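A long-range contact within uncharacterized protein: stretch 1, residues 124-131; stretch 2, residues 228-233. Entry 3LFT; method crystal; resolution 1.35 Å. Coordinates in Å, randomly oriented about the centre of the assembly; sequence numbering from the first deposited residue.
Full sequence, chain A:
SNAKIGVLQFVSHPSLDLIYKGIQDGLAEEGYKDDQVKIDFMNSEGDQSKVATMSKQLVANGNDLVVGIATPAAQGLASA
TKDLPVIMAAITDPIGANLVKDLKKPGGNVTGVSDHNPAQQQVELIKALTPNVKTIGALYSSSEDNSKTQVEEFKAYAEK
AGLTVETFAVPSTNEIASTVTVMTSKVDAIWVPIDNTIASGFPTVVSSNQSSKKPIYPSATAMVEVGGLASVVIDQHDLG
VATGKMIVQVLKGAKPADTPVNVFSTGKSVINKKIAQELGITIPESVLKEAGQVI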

# COMPACT_ATOMS: atom_id res chain seq x y z
N GLU A 124 18.06 -6.03 -1.47
CA GLU A 124 19.36 -5.71 -0.88
C GLU A 124 19.32 -5.87 0.64
O GLU A 124 20.26 -6.39 1.24
CB GLU A 124 19.85 -4.31 -1.31
CG GLU A 124 20.26 -4.23 -2.78
CD GLU A 124 20.28 -2.82 -3.39
OE1 GLU A 124 19.70 -1.87 -2.81
OE2 GLU A 124 20.87 -2.67 -4.48
N LEU A 125 18.23 -5.46 1.27
CA LEU A 125 18.09 -5.59 2.73
C LEU A 125 18.05 -7.05 3.17
O LEU A 125 18.68 -7.44 4.16
CB LEU A 125 16.85 -4.85 3.22
CG LEU A 125 16.63 -4.82 4.75
CD1 LEU A 125 17.75 -4.17 5.53
CD2 LEU A 125 15.29 -4.11 5.03
N ILE A 126 17.29 -7.86 2.43
CA ILE A 126 17.23 -9.29 2.72
C ILE A 126 18.62 -9.94 2.65
O ILE A 126 19.00 -10.71 3.54
CB ILE A 126 16.24 -10.01 1.79
CG1 ILE A 126 14.81 -9.52 2.08
CG2 ILE A 126 16.35 -11.55 1.98
CD1 ILE A 126 13.79 -9.90 0.99
N LYS A 127 19.37 -9.62 1.59
CA LYS A 127 20.73 -10.13 1.41
C LYS A 127 21.66 -9.69 2.53
O LYS A 127 22.54 -10.46 2.94
CB LYS A 127 21.29 -9.66 0.07
CG LYS A 127 20.60 -10.22 -1.15
CD LYS A 127 20.87 -11.70 -1.39
CE LYS A 127 22.32 -11.95 -1.74
NZ LYS A 127 22.46 -13.31 -2.32
N ALA A 128 21.49 -8.46 3.02
CA ALA A 128 22.38 -7.92 4.05
C ALA A 128 22.02 -8.41 5.45
O ALA A 128 22.90 -8.74 6.25
CB ALA A 128 22.35 -6.41 4.01
N LEU A 129 20.72 -8.47 5.74
CA LEU A 129 20.25 -8.74 7.09
C LEU A 129 20.13 -10.23 7.40
O LEU A 129 20.40 -10.66 8.53
CB LEU A 129 18.92 -8.00 7.32
CG LEU A 129 18.31 -8.01 8.71
CD1 LEU A 129 19.25 -7.44 9.76
CD2 LEU A 129 17.00 -7.24 8.69
N THR A 130 19.71 -11.01 6.41
CA THR A 130 19.58 -12.45 6.57
C THR A 130 20.31 -13.14 5.42
O THR A 130 19.69 -13.63 4.47
CB THR A 130 18.10 -12.92 6.65
OG1 THR A 130 17.35 -12.35 5.57
CG2 THR A 130 17.47 -12.51 7.97
N PRO A 131 21.66 -13.17 5.50
CA PRO A 131 22.41 -13.74 4.39
C PRO A 131 22.20 -15.25 4.20
O PRO A 131 22.59 -15.77 3.15
CB PRO A 131 23.87 -13.44 4.75
CG PRO A 131 23.87 -13.23 6.25
CD PRO A 131 22.54 -12.60 6.53
N GLY A 228 6.85 -8.23 12.08
CA GLY A 228 7.76 -8.41 10.95
C GLY A 228 9.18 -8.06 11.35
O GLY A 228 9.40 -7.35 12.35
N LEU A 229 10.16 -8.56 10.59
CA LEU A 229 11.55 -8.29 10.86
C LEU A 229 11.97 -6.91 10.36
O LEU A 229 12.54 -6.11 11.12
CB LEU A 229 12.41 -9.38 10.22
CG LEU A 229 13.92 -9.09 10.21
CD1 LEU A 229 14.48 -8.98 11.62
CD2 LEU A 229 14.68 -10.15 9.41
N ALA A 230 11.70 -6.63 9.08
CA ALA A 230 12.20 -5.41 8.47
C ALA A 230 11.56 -5.25 7.11
O ALA A 230 10.97 -6.18 6.55
CB ALA A 230 13.73 -5.50 8.31
N SER A 231 11.66 -4.03 6.59
CA SER A 231 11.29 -3.75 5.21
C SER A 231 11.92 -2.45 4.74
O SER A 231 12.71 -1.84 5.48
CB SER A 231 9.76 -3.73 5.03
OG SER A 231 9.44 -3.67 3.65
N VAL A 232 11.55 -2.02 3.54
CA VAL A 232 11.89 -0.69 3.00
C VAL A 232 10.57 -0.11 2.54
O VAL A 232 9.87 -0.74 1.74
CB VAL A 232 12.91 -0.75 1.86
CG1 VAL A 232 13.29 0.65 1.43
CG2 VAL A 232 14.16 -1.56 2.30
N VAL A 233 10.22 1.06 3.08
CA VAL A 233 8.84 1.54 3.00
C VAL A 233 8.76 3.03 2.73
O VAL A 233 9.68 3.78 3.04
CB VAL A 233 8.05 1.22 4.31
CG1 VAL A 233 7.98 -0.30 4.52
CG2 VAL A 233 8.69 1.89 5.52

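A helix can be held against a strand by apolar packing alone, and the contact between residues 124-131 and 228-233 is a compact example. No hydrogen bond crosses between the stretches. The helix, 124-129, runs roughly antiparallel to the strand, 230-233, with an angle of 152° between their directions and a closest axial approach of 9.0 Å, a gap that side chains must fill.

The apolar contacts follow the helical repeat. Leu125 and Leu129, four residues apart, lie about one turn from each other, so both direct their CA-to-CB bonds toward the strand. Both adopt the same rotamer, t at chi1 and p at chi2. Leu125 CD2 reaches Ala230 CB at 3.9 Å and Val232 CG2 at 3.9 Å; Leu129 CD2 meets the same Ala230 CB at 3.7 Å and Leu229 CD2 at 3.8 Å. Ala230 thus lies between the two leucines, its single methyl touching both. Strand alternation completes the pattern: Ala230 and Val232 point toward the helix, while Ser231 between them points away, keeping its hydroxyl out of the apolar layer. Leu229, just before the strand, also points toward the helix and extends the packing to Thr130, whose CG2 lies 3.9 Å from Leu229 CD2.

A polar atom enters only through the backbone: Leu125 CD2 sits 3.5 Å from Ser231 O, a van der Waals contact.

Hydrogen bonding instead maintains the helix itself. Leu129 N donates to Leu125 O at 2.8 Å, linking the two packing leucines, and Thr130 N donates to Ile126 O at 3.0 Å, although Thr130 is the first residue to leave helical geometry. The interface buries 228 Å² in total, and Leu125 contributes the largest share, 64 Å². Glu124 and Lys127, both exposed, take no part, leaving their charged groups outside this apolar contact.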